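Local coordinates for prephenate dehydrogenase (Corynebacterium glutamicum ATCC 13032, PDB 3KTD), which probably catalyses the NAD(P)+-dependent oxidation of prephenate on the route to tyrosine, at residues D69-A75 against N94-V100; L62-A66 against H91-N95; A195-L200 against L252-E258; S102-Y108 against Y120-H124. All coordinates share one frame; numbering follows the deposited sequence.

Interaction 1 (D69-A75 against N94-V100); sequences DALIVLA and NNGFTDV
Ile72 pairs with Phe97, and Val73 with Thr98, where the two parallel strands of a beta-alpha-beta unit (strand 71-74, helix 78-91, strand 97-99) lie side by side in the Rossmann-type nucleotide-binding domain. The ladder runs from Ile72 N to Gly96 O (3.1 Å), from Thr98 N to Ile72 O (2.8 Å) and from Leu74 N to Thr98 O (2.7 Å). At the start of the strands the Asn95 side chain takes over: its ND2 gives a nearly straight bond (169°) to Ala70 O at 3.3 Å, with the oxygen in the amide plane and a carbonyl lone pair used. Next to it a water accepts the N-H of Gly96 and also binds Asp69 OD1 and Ala70 O; Asp69 OD2 forms a salt bridge with Arg9.

On one face, Val73 and Thr98 stand side by side, CG2 to CG2 at 3.8 Å, and Val73 CG1 meets Val100 CG1. On the other face the CB atoms of Ile72 and Phe97 touch at 3.8 Å; chi1 of 65° then carries the Phe97 ring away from strand 71-74. Leu85 of helix 78-91 covers Leu74 and Phe97, Val171 of helix 162-177 covers Leu71 and Thr98, and strand 11-14 flanks 71-74 on its other edge.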
loop_
_atom_site.group_PDB
_atom_site.type_symbol
_atom_site.label_atom_id
_atom_site.label_comp_id
_atom_site.label_asym_id
_atom_site.label_seq_id
_atom_site.Cartn_x
_atom_site.Cartn_y
_atom_site.Cartn_z
ATOM N N ASP A 69 -14.270 6.403 41.065
ATOM C CA ASP A 69 -12.962 6.897 40.595
ATOM C C ASP A 69 -12.462 6.106 39.371
ATOM O O ASP A 69 -11.305 5.678 39.323
ATOM C CB ASP A 69 -11.906 6.877 41.713
ATOM C CG ASP A 69 -10.606 7.606 41.312
ATOM O OD1 ASP A 69 -10.678 8.724 40.735
ATOM O OD2 ASP A 69 -9.508 7.059 41.575
ATOM N N ALA A 70 -13.334 5.917 38.388
ATOM C CA ALA A 70 -12.985 5.124 37.215
ATOM C C ALA A 70 -12.062 5.879 36.286
ATOM O O ALA A 70 -12.114 7.111 36.200
ATOM C CB ALA A 70 -14.238 4.712 36.449
ATOM N N LEU A 71 -11.214 5.131 35.589
ATOM C CA LEU A 71 -10.411 5.706 34.525
ATOM C C LEU A 71 -11.367 5.838 33.351
ATOM O O LEU A 71 -11.970 4.854 32.947
ATOM C CB LEU A 71 -9.246 4.793 34.179
ATOM C CG LEU A 71 -8.402 5.207 32.976
ATOM C CD1 LEU A 71 -7.713 6.531 33.199
ATOM C CD2 LEU A 71 -7.392 4.102 32.681
ATOM N N ILE A 72 -11.532 7.052 32.834
ATOM C CA ILE A 72 -12.479 7.307 31.749
ATOM C C ILE A 72 -11.769 7.318 30.396
ATOM O O ILE A 72 -10.843 8.100 30.186
ATOM C CB ILE A 72 -13.194 8.659 31.932
ATOM C CG1 ILE A 72 -13.934 8.707 33.269
ATOM C CG2 ILE A 72 -14.167 8.908 30.793
ATOM C CD1 ILE A 72 -14.730 9.985 33.490
ATOM N N VAL A 73 -12.197 6.459 29.476
ATOM C CA VAL A 73 -11.608 6.428 28.141
ATOM C C VAL A 73 -12.536 7.154 27.174
ATOM O O VAL A 73 -13.682 6.745 26.983
ATOM C CB VAL A 73 -11.392 4.983 27.647
ATOM C CG1 VAL A 73 -10.901 4.983 26.206
ATOM C CG2 VAL A 73 -10.414 4.242 28.545
ATOM N N LEU A 74 -12.060 8.241 26.577
ATOM C CA LEU A 74 -12.868 8.947 25.591
ATOM C C LEU A 74 -12.568 8.310 24.240
ATOM O O LEU A 74 -11.618 8.690 23.559
ATOM C CB LEU A 74 -12.583 10.451 25.595
ATOM C CG LEU A 74 -12.627 11.143 26.963
ATOM C CD1 LEU A 74 -12.621 12.659 26.778
ATOM C CD2 LEU A 74 -13.830 10.718 27.776
ATOM N N ALA A 75 -13.388 7.319 23.889
ATOM C CA ALA A 75 -13.253 6.532 22.659
ATOM C C ALA A 75 -14.175 7.082 21.576
ATOM O O ALA A 75 -15.068 6.392 21.076
ATOM C CB ALA A 75 -13.575 5.065 22.945
ATOM N N ASN A 94 -12.831 15.171 39.099
ATOM C CA ASN A 94 -11.649 14.634 39.768
ATOM C C ASN A 94 -11.165 13.314 39.160
ATOM O O ASN A 94 -10.069 12.864 39.469
ATOM C CB ASN A 94 -11.903 14.483 41.285
ATOM C CG ASN A 94 -10.610 14.252 42.078
ATOM O OD1 ASN A 94 -9.573 14.861 41.796
ATOM N ND2 ASN A 94 -10.669 13.364 43.064
ATOM N N ASN A 95 -11.963 12.702 38.296
ATOM C CA ASN A 95 -11.561 11.445 37.662
ATOM C C ASN A 95 -10.401 11.603 36.691
ATOM O O ASN A 95 -10.277 12.630 36.031
ATOM C CB ASN A 95 -12.727 10.823 36.894
ATOM C CG ASN A 95 -13.844 10.420 37.787
ATOM O OD1 ASN A 95 -14.435 11.258 38.462
ATOM N ND2 ASN A 95 -14.140 9.131 37.824
ATOM N N GLY A 96 -9.556 10.582 36.615
ATOM C CA GLY A 96 -8.511 10.522 35.593
ATOM C C GLY A 96 -9.138 10.097 34.267
ATOM O O GLY A 96 -10.204 9.471 34.262
ATOM N N PHE A 97 -8.498 10.434 33.144
ATOM C CA PHE A 97 -9.053 10.073 31.847
ATOM C C PHE A 97 -8.054 10.101 30.692
ATOM O O PHE A 97 -7.077 10.842 30.717
ATOM C CB PHE A 97 -10.240 10.985 31.514
ATOM C CG PHE A 97 -9.863 12.412 31.331
ATOM C CD1 PHE A 97 -9.771 13.266 32.428
ATOM C CD2 PHE A 97 -9.587 12.913 30.060
ATOM C CE1 PHE A 97 -9.414 14.601 32.261
ATOM C CE2 PHE A 97 -9.227 14.240 29.878
ATOM C CZ PHE A 97 -9.141 15.091 30.982
ATOM N N THR A 98 -8.338 9.304 29.663
ATOM C CA THR A 98 -7.492 9.218 28.485
ATOM C C THR A 98 -8.334 9.228 27.214
ATOM O O THR A 98 -9.538 9.004 27.271
ATOM C CB THR A 98 -6.619 7.957 28.533
ATOM O OG1 THR A 98 -5.719 7.954 27.419
ATOM C CG2 THR A 98 -7.470 6.698 28.524
ATOM N N ASP A 99 -7.700 9.514 26.078
ATOM C CA ASP A 99 -8.383 9.537 24.783
ATOM C C ASP A 99 -7.731 8.531 23.838
ATOM O O ASP A 99 -6.753 7.896 24.199
ATOM C CB ASP A 99 -8.331 10.932 24.162
ATOM C CG ASP A 99 -6.989 11.241 23.523
ATOM O OD1 ASP A 99 -5.979 11.295 24.250
ATOM O OD2 ASP A 99 -6.951 11.442 22.290
ATOM N N VAL A 100 -8.257 8.403 22.624
ATOM C CA VAL A 100 -7.728 7.433 21.655
ATOM C C VAL A 100 -7.438 8.022 20.261
ATOM O O VAL A 100 -7.167 7.289 19.311
ATOM C CB VAL A 100 -8.712 6.291 21.497
ATOM C CG1 VAL A 100 -8.979 5.646 22.857
ATOM C CG2 VAL A 100 -9.991 6.807 20.860
HETATM O O HOH W 1 -10.092 8.388 38.108
#

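Interaction 2 (L62-A66 against H91-N95)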
loop_
_atom_site.group_PDB
_atom_site.type_symbol
_atom_site.label_atom_id
_atom_site.label_comp_id
_atom_site.label_asym_id
_atom_site.label_seq_id
_atom_site.Cartn_x
_atom_site.Cartn_y
_atom_site.Cartn_z
ATOM N N LEU A 62 -21.370 8.977 33.961
ATOM C CA LEU A 62 -20.366 9.856 34.561
ATOM C C LEU A 62 -20.543 9.993 36.074
ATOM O O LEU A 62 -19.556 10.119 36.801
ATOM C CB LEU A 62 -20.386 11.229 33.888
ATOM C CG LEU A 62 -19.930 11.246 32.423
ATOM C CD1 LEU A 62 -20.260 12.570 31.744
ATOM C CD2 LEU A 62 -18.440 10.959 32.316
ATOM N N GLN A 63 -21.791 9.966 36.544
ATOM C CA GLN A 63 -22.081 10.020 37.983
ATOM C C GLN A 63 -21.441 8.825 38.698
ATOM O O GLN A 63 -20.806 8.975 39.743
ATOM C CB GLN A 63 -23.591 10.035 38.225
ATOM C CG GLN A 63 -23.969 10.166 39.709
ATOM C CD GLN A 63 -25.478 10.192 39.948
ATOM O OE1 GLN A 63 -26.235 9.417 39.353
ATOM N NE2 GLN A 63 -25.917 11.079 40.841
ATOM N N ARG A 64 -21.623 7.647 38.106
ATOM C CA ARG A 64 -21.073 6.388 38.603
ATOM C C ARG A 64 -19.564 6.374 38.443
ATOM O O ARG A 64 -18.843 5.909 39.321
ATOM C CB ARG A 64 -21.686 5.214 37.826
ATOM C CG ARG A 64 -21.094 3.839 38.128
ATOM C CD ARG A 64 -21.761 2.768 37.278
ATOM N NE ARG A 64 -20.990 1.525 37.212
ATOM C CZ ARG A 64 -21.311 0.475 36.453
ATOM N NH1 ARG A 64 -22.394 0.494 35.677
ATOM N NH2 ARG A 64 -20.543 -0.606 36.463
ATOM N N ALA A 65 -19.090 6.870 37.304
ATOM C CA ALA A 65 -17.662 6.927 37.050
ATOM C C ALA A 65 -17.012 7.745 38.148
ATOM O O ALA A 65 -15.967 7.362 38.675
ATOM C CB ALA A 65 -17.383 7.532 35.688
ATOM N N ALA A 66 -17.648 8.861 38.501
ATOM C CA ALA A 66 -17.153 9.729 39.570
ATOM C C ALA A 66 -17.234 9.023 40.912
ATOM O O ALA A 66 -16.325 9.139 41.728
ATOM C CB ALA A 66 -17.921 11.040 39.610
ATOM N N HIS A 91 -19.098 16.741 35.190
ATOM C CA HIS A 91 -19.722 15.621 35.914
ATOM C C HIS A 91 -18.776 14.658 36.673
ATOM O O HIS A 91 -19.229 13.908 37.539
ATOM C CB HIS A 91 -20.564 14.809 34.931
ATOM C CG HIS A 91 -21.708 15.570 34.335
ATOM N ND1 HIS A 91 -21.583 16.330 33.191
ATOM C CD2 HIS A 91 -23.006 15.661 34.711
ATOM C CE1 HIS A 91 -22.754 16.866 32.895
ATOM N NE2 HIS A 91 -23.634 16.475 33.800
ATOM N N ALA A 92 -17.489 14.652 36.322
ATOM C CA ALA A 92 -16.481 13.827 36.994
ATOM C C ALA A 92 -15.165 14.598 36.983
ATOM O O ALA A 92 -14.179 14.167 36.378
ATOM C CB ALA A 92 -16.329 12.494 36.287
ATOM N N PRO A 93 -15.145 15.746 37.669
ATOM C CA PRO A 93 -14.020 16.668 37.578
ATOM C C PRO A 93 -12.733 16.168 38.223
ATOM O O PRO A 93 -11.664 16.699 37.922
ATOM C CB PRO A 93 -14.523 17.925 38.310
ATOM C CG PRO A 93 -15.888 17.595 38.845
ATOM C CD PRO A 93 -16.056 16.118 38.760
ATOM N N ASN A 94 -12.831 15.171 39.099
ATOM C CA ASN A 94 -11.649 14.634 39.768
ATOM C C ASN A 94 -11.165 13.314 39.160
ATOM O O ASN A 94 -10.069 12.864 39.469
ATOM C CB ASN A 94 -11.903 14.483 41.285
ATOM C CG ASN A 94 -10.610 14.252 42.078
ATOM O OD1 ASN A 94 -9.573 14.861 41.796
ATOM N ND2 ASN A 94 -10.669 13.364 43.064
ATOM N N ASN A 95 -11.963 12.702 38.296
ATOM C CA ASN A 95 -11.561 11.445 37.662
ATOM C C ASN A 95 -10.401 11.603 36.691
ATOM O O ASN A 95 -10.277 12.630 36.031
ATOM C CB ASN A 95 -12.727 10.823 36.894
ATOM C CG ASN A 95 -13.844 10.420 37.787
ATOM O OD1 ASN A 95 -14.435 11.258 38.462
ATOM N ND2 ASN A 95 -14.140 9.131 37.824
#
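Ala66 and Ala92 bring the two backbones to 4.9 Å between their CA atoms, where the last turns of helix 58-67 run past the chain as it leaves helix 78-91; Ala92 is the first residue there to drop helical angles, and it opens a type I turn that ends at Asn95, Asn95 N bonding to Ala92 O at 3.3 Å. That turn presents the Asn95 carboxamide to the neighbouring helix. Its CG lies anti to the carbonyl carbon (chi1 -65°), and the amide nitrogen ND2 reaches Ala65 O at 2.7 Å in a bent, weak bond (141°), while OD1 rests against Ala66 CA and CB. Ala65 O probably also takes the backbone N-H of Ala70, so two donors converge on this carbonyl near the helix end. The contact joins helix 58-67 to the end of helix 78-91 and the turn after it, on one face of the Rossmann-type sheet; helix 58-67 leads into strand 71-74 and helix 78-91 into strand 97-99. Small side chains allow the close approach: Ala66 CB meets Ala92 CB at 4.0 Å and also lies against His91 O. One turn earlier in helix 58-67, Leu62 CB packs on His91 CB at 3.7 Å. The His91 ring is turned back to its own helix, where ND1 bonds to Ala87 O. Leu62 continues inward onto Ile72 and Leu14 and also touches Val88 of helix 78-91.

Interaction 3 (A195-L200 against L252-E258)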
loop_
_atom_site.group_PDB
_atom_site.type_symbol
_atom_site.label_atom_id
_atom_site.label_comp_id
_atom_site.label_asym_id
_atom_site.label_seq_id
_atom_site.Cartn_x
_atom_site.Cartn_y
_atom_site.Cartn_z
ATOM N N ALA A 195 2.248 12.137 11.201
ATOM C CA ALA A 195 2.168 12.930 9.980
ATOM C C ALA A 195 2.858 12.168 8.858
ATOM O O ALA A 195 2.344 12.077 7.734
ATOM C CB ALA A 195 2.818 14.294 10.166
ATOM N N ARG A 196 4.021 11.611 9.188
ATOM C CA ARG A 196 4.825 10.880 8.228
ATOM C C ARG A 196 4.240 9.516 7.887
ATOM O O ARG A 196 4.006 9.225 6.717
ATOM C CB ARG A 196 6.240 10.693 8.766
ATOM C CG ARG A 196 7.023 11.998 8.958
ATOM C CD ARG A 196 8.340 11.750 9.700
ATOM N NE ARG A 196 9.157 12.955 9.775
ATOM C CZ ARG A 196 9.939 13.415 8.801
ATOM N NH1 ARG A 196 10.035 12.784 7.636
ATOM N NH2 ARG A 196 10.628 14.529 8.992
ATOM N N VAL A 197 3.973 8.696 8.903
ATOM C CA VAL A 197 3.633 7.291 8.664
ATOM C C VAL A 197 2.153 6.965 8.484
ATOM O O VAL A 197 1.803 5.828 8.144
ATOM C CB VAL A 197 4.209 6.385 9.775
ATOM C CG1 VAL A 197 5.713 6.554 9.865
ATOM C CG2 VAL A 197 3.552 6.681 11.098
ATOM N N SER A 198 1.287 7.947 8.684
ATOM C CA SER A 198 -0.151 7.705 8.592
ATOM C C SER A 198 -0.908 8.775 7.806
ATOM O O SER A 198 -1.705 8.462 6.923
ATOM C CB SER A 198 -0.733 7.585 9.999
ATOM O OG SER A 198 -2.147 7.583 9.954
ATOM N N HIS A 199 -0.669 10.039 8.133
ATOM C CA HIS A 199 -1.383 11.131 7.489
ATOM C C HIS A 199 -0.899 11.340 6.049
ATOM O O HIS A 199 -1.713 11.365 5.141
ATOM C CB HIS A 199 -1.325 12.414 8.337
ATOM C CG HIS A 199 -1.818 12.224 9.746
ATOM N ND1 HIS A 199 -1.401 13.006 10.802
ATOM C CD2 HIS A 199 -2.656 11.300 10.275
ATOM C CE1 HIS A 199 -1.989 12.597 11.910
ATOM N NE2 HIS A 199 -2.755 11.561 11.617
ATOM N N LEU A 200 0.411 11.446 5.836
ATOM C CA LEU A 200 0.955 11.534 4.476
ATOM C C LEU A 200 0.575 10.275 3.709
ATOM O O LEU A 200 0.283 10.343 2.511
ATOM C CB LEU A 200 2.478 11.689 4.491
ATOM C CG LEU A 200 3.209 11.751 3.138
ATOM C CD1 LEU A 200 2.849 13.016 2.355
ATOM C CD2 LEU A 200 4.720 11.667 3.349
ATOM N N LEU A 252 2.094 17.813 9.369
ATOM C CA LEU A 252 1.829 17.175 8.069
ATOM C C LEU A 252 2.474 17.947 6.915
ATOM O O LEU A 252 3.049 17.345 6.013
ATOM C CB LEU A 252 0.331 16.997 7.801
ATOM C CG LEU A 252 -0.042 16.302 6.476
ATOM C CD1 LEU A 252 0.816 15.061 6.207
ATOM C CD2 LEU A 252 -1.523 15.932 6.432
ATOM N N VAL A 253 2.381 19.273 6.944
ATOM C CA VAL A 253 2.986 20.085 5.897
ATOM C C VAL A 253 4.499 19.889 5.873
ATOM O O VAL A 253 5.078 19.799 4.791
ATOM C CB VAL A 253 2.621 21.577 6.038
ATOM C CG1 VAL A 253 3.421 22.439 5.061
ATOM C CG2 VAL A 253 1.135 21.764 5.813
ATOM N N LYS A 254 5.140 19.805 7.043
ATOM C CA LYS A 254 6.591 19.543 7.093
ATOM C C LYS A 254 6.877 18.207 6.410
ATOM O O LYS A 254 7.840 18.066 5.653
ATOM C CB LYS A 254 7.125 19.482 8.527
ATOM C CG LYS A 254 7.202 20.815 9.261
ATOM C CD LYS A 254 7.559 20.602 10.748
ATOM C CE LYS A 254 7.312 21.845 11.616
ATOM N NZ LYS A 254 8.294 22.940 11.354
ATOM N N ALA A 255 6.022 17.228 6.695
ATOM C CA ALA A 255 6.133 15.901 6.098
ATOM C C ALA A 255 5.864 15.948 4.583
ATOM O O ALA A 255 6.642 15.421 3.800
ATOM C CB ALA A 255 5.176 14.934 6.799
ATOM N N LEU A 256 4.775 16.597 4.178
ATOM C CA LEU A 256 4.426 16.702 2.764
ATOM C C LEU A 256 5.499 17.449 1.956
ATOM O O LEU A 256 5.739 17.115 0.795
ATOM C CB LEU A 256 3.049 17.358 2.597
ATOM C CG LEU A 256 2.465 17.513 1.182
ATOM C CD1 LEU A 256 2.488 16.217 0.409
ATOM C CD2 LEU A 256 1.043 18.038 1.262
ATOM N N ASP A 257 6.151 18.434 2.576
ATOM C CA ASP A 257 7.230 19.184 1.927
ATOM C C ASP A 257 8.444 18.323 1.668
ATOM O O ASP A 257 9.171 18.552 0.695
ATOM C CB ASP A 257 7.651 20.406 2.749
ATOM C CG ASP A 257 6.705 21.571 2.581
ATOM O OD1 ASP A 257 5.648 21.391 1.947
ATOM O OD2 ASP A 257 7.008 22.678 3.080
ATOM N N GLU A 258 8.688 17.359 2.546
ATOM C CA GLU A 258 9.766 16.414 2.311
ATOM C C GLU A 258 9.387 15.552 1.107
ATOM O O GLU A 258 10.217 15.282 0.247
ATOM C CB GLU A 258 10.035 15.540 3.538
ATOM C CG GLU A 258 10.727 16.253 4.686
ATOM C CD GLU A 258 11.347 15.291 5.698
ATOM O OE1 GLU A 258 11.523 14.082 5.387
ATOM O OE2 GLU A 258 11.674 15.751 6.816
#
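Arg196 grips the Glu258 carboxylate end-on with both terminal nitrogens, NH1 to OE1 at 3.0 Å and NH2 to OE2 at 2.7 Å. Both oxygens lie close to the guanidinium plane, but the two flat groups are turned 63° apart, which means the nitrogens come down from above the carboxylate plane. Arg196 spans the gap because its chain is extended from CG to NE. The pair sits at the dimer interface: on the second subunit, Val211 O accepts from Arg196 NH1 and Asn214 ND2 bonds to Glu258 OE1. The helices that carry these residues, 187-214 and 249-270, belong to the all-helical dimerization domain and cross here at right angles (-90°), their local axes 9.2 Å apart. Ala255 makes room for the crossing, its CB meeting Ala195 CB at 4.2 Å and touching Arg196 CG. Leu252 packs against a wider pi-type turn at 195-199, in which Leu200 N bonds to Ala195 O: its CD1 lies 3.7 Å from Leu200 N and its CD2 4.0 Å from His199 CB. The His199 ring leads away to Asn248. Farther along, Leu200 CD1 meets Leu256 CD1 at 3.8 Å, while Val211 of the second subunit packs on Leu200.

Interaction 4 (S102-Y108 against Y120-H124); sequences SVKTAVY and YVGSH
Ser102 lays its CA-H over one face of the His124 imidazole, a CH-pi contact with CA 3.7 Å from the ring centroid and 20° off the normal. His124 swings its ring under this backbone with CG anti to its own N (chi1 174°), and ND1 is taken by His190 of helix 187-214. Lys104 is folded, bent at chi2, chi3 and chi4. The first of these bends (-84°) helps turn the chain back on itself, bringing NZ to Val103 O at 3.2 Å, above that carbonyl's plane, and into a salt bridge with Asp99. Its CE meanwhile lies 4.1 Å from His124 CB. Both segments belong to the beta-alpha-beta unit of strand 97-99, helix 105-113 and strand 120-125 in the nucleotide-binding domain, the first spanning the lead-in to the helix and its opening turn. Here the Tyr120 side chain reaches from the strand to the first turn of the helix. The Val107 and Tyr120 side chains cross at about a right angle, Val107 CG1 lying 3.8 Å from Tyr120 CZ; Tyr108 CD1 approaches the Tyr120 ring at its edge, 3.8 Å from CE2. Gly122 N lies over one face of the same ring. The two tyrosine hydroxyls part company: Tyr120 OH bonds to Asp99 OD1, Tyr108 OH to Asp156.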
loop_
_atom_site.group_PDB
_atom_site.type_symbol
_atom_site.label_atom_id
_atom_site.label_comp_id
_atom_site.label_asym_id
_atom_site.label_seq_id
_atom_site.Cartn_x
_atom_site.Cartn_y
_atom_site.Cartn_z
ATOM N N SER A 102 -6.094 9.845 16.860
ATOM C CA SER A 102 -4.953 9.843 15.931
ATOM C C SER A 102 -3.985 11.014 16.063
ATOM O O SER A 102 -2.806 10.851 15.781
ATOM C CB SER A 102 -5.497 9.787 14.489
ATOM O OG SER A 102 -6.724 10.516 14.349
ATOM N N VAL A 103 -4.487 12.186 16.456
ATOM C CA VAL A 103 -3.666 13.386 16.666
ATOM C C VAL A 103 -3.703 13.716 18.153
ATOM O O VAL A 103 -4.732 13.543 18.795
ATOM C CB VAL A 103 -4.192 14.585 15.850
ATOM C CG1 VAL A 103 -3.282 15.790 16.009
ATOM C CG2 VAL A 103 -4.294 14.216 14.393
ATOM N N LYS A 104 -2.584 14.195 18.694
ATOM C CA LYS A 104 -2.434 14.381 20.146
ATOM C C LYS A 104 -2.274 15.831 20.601
ATOM O O LYS A 104 -2.790 16.204 21.657
ATOM C CB LYS A 104 -1.252 13.545 20.636
ATOM C CG LYS A 104 -1.575 12.074 20.776
ATOM C CD LYS A 104 -2.230 11.802 22.109
ATOM C CE LYS A 104 -3.419 10.907 21.975
ATOM N NZ LYS A 104 -4.525 11.585 21.263
ATOM N N THR A 105 -1.562 16.650 19.835
ATOM C CA THR A 105 -1.374 18.042 20.231
ATOM C C THR A 105 -2.715 18.761 20.335
ATOM O O THR A 105 -2.951 19.506 21.291
ATOM C CB THR A 105 -0.464 18.818 19.263
ATOM O OG1 THR A 105 0.849 18.249 19.281
ATOM C CG2 THR A 105 -0.368 20.295 19.660
ATOM N N ALA A 106 -3.596 18.531 19.364
ATOM C CA ALA A 106 -4.890 19.208 19.352
ATOM C C ALA A 106 -5.709 18.885 20.611
ATOM O O ALA A 106 -6.415 19.757 21.142
ATOM C CB ALA A 106 -5.664 18.854 18.094
ATOM N N VAL A 107 -5.595 17.649 21.092
ATOM C CA VAL A 107 -6.334 17.208 22.276
ATOM C C VAL A 107 -5.724 17.790 23.540
ATOM O O VAL A 107 -6.432 18.361 24.368
ATOM C CB VAL A 107 -6.369 15.670 22.384
ATOM C CG1 VAL A 107 -7.046 15.229 23.659
ATOM C CG2 VAL A 107 -7.088 15.110 21.202
ATOM N N TYR A 108 -4.412 17.649 23.687
ATOM C CA TYR A 108 -3.730 18.152 24.872
ATOM C C TYR A 108 -4.024 19.653 25.056
ATOM O O TYR A 108 -4.356 20.093 26.163
ATOM C CB TYR A 108 -2.230 17.854 24.778
ATOM C CG TYR A 108 -1.430 18.061 26.047
ATOM C CD1 TYR A 108 -1.947 17.706 27.299
ATOM C CD2 TYR A 108 -0.129 18.559 25.990
ATOM C CE1 TYR A 108 -1.203 17.887 28.461
ATOM C CE2 TYR A 108 0.627 18.738 27.145
ATOM C CZ TYR A 108 0.087 18.398 28.380
ATOM O OH TYR A 108 0.828 18.571 29.531
ATOM N N TYR A 120 -5.263 14.024 32.999
ATOM C CA TYR A 120 -5.273 13.497 31.637
ATOM C C TYR A 120 -4.020 12.736 31.245
ATOM O O TYR A 120 -2.903 13.160 31.538
ATOM C CB TYR A 120 -5.441 14.665 30.660
ATOM C CG TYR A 120 -5.267 14.328 29.189
ATOM C CD1 TYR A 120 -6.139 13.459 28.540
ATOM C CD2 TYR A 120 -4.263 14.922 28.440
ATOM C CE1 TYR A 120 -5.994 13.174 27.191
ATOM C CE2 TYR A 120 -4.110 14.647 27.092
ATOM C CZ TYR A 120 -4.976 13.775 26.476
ATOM O OH TYR A 120 -4.810 13.499 25.147
ATOM N N VAL A 121 -4.213 11.606 30.578
ATOM C CA VAL A 121 -3.108 10.908 29.949
ATOM C C VAL A 121 -3.490 10.584 28.509
ATOM O O VAL A 121 -4.375 9.775 28.253
ATOM C CB VAL A 121 -2.716 9.645 30.687
ATOM C CG1 VAL A 121 -1.496 9.006 29.987
ATOM C CG2 VAL A 121 -2.423 9.970 32.163
ATOM N N GLY A 122 -2.823 11.237 27.567
ATOM C CA GLY A 122 -3.082 10.994 26.165
ATOM C C GLY A 122 -2.745 9.569 25.774
ATOM O O GLY A 122 -1.799 8.969 26.289
ATOM N N SER A 123 -3.545 9.000 24.889
ATOM C CA SER A 123 -3.174 7.735 24.317
ATOM C C SER A 123 -3.678 7.607 22.893
ATOM O O SER A 123 -4.606 8.284 22.484
ATOM C CB SER A 123 -3.680 6.594 25.178
ATOM O OG SER A 123 -4.921 6.122 24.704
ATOM N N HIS A 124 -3.038 6.732 22.141
ATOM C CA HIS A 124 -3.385 6.506 20.747
ATOM C C HIS A 124 -3.057 5.077 20.349
ATOM O O HIS A 124 -1.886 4.744 20.265
ATOM C CB HIS A 124 -2.618 7.486 19.848
ATOM C CG HIS A 124 -2.802 7.239 18.381
ATOM N ND1 HIS A 124 -1.830 7.536 17.449
ATOM C CD2 HIS A 124 -3.840 6.710 17.688
ATOM C CE1 HIS A 124 -2.268 7.213 16.244
ATOM N NE2 HIS A 124 -3.482 6.704 16.363
#

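Interactions 1, 2 and 4 belong to the nucleotide-binding domain, interaction 3 to the dimerization domain, its centre about 30 Å from that of interaction 1. All four are largely buried. Backbone bonds dominate interaction 1, within the sheet. Interaction 2, farthest out and with Ala66 and His91 partly exposed, shares Asn94 and Asn95 with it and joins helix 58-67 to the turn after helix 78-91 by small apolar side chains and one weak hydrogen bond from an asparagine amide. Interaction 4 packs the start of helix 105-113 on strand 120-125, the next strand of that sheet, through rings and a folded lysine; Asp99 links it to interaction 1. Interaction 3 alone has a salt bridge between its segments and is buried partly by the second subunit; His199 on Val103 joins it to interaction 4.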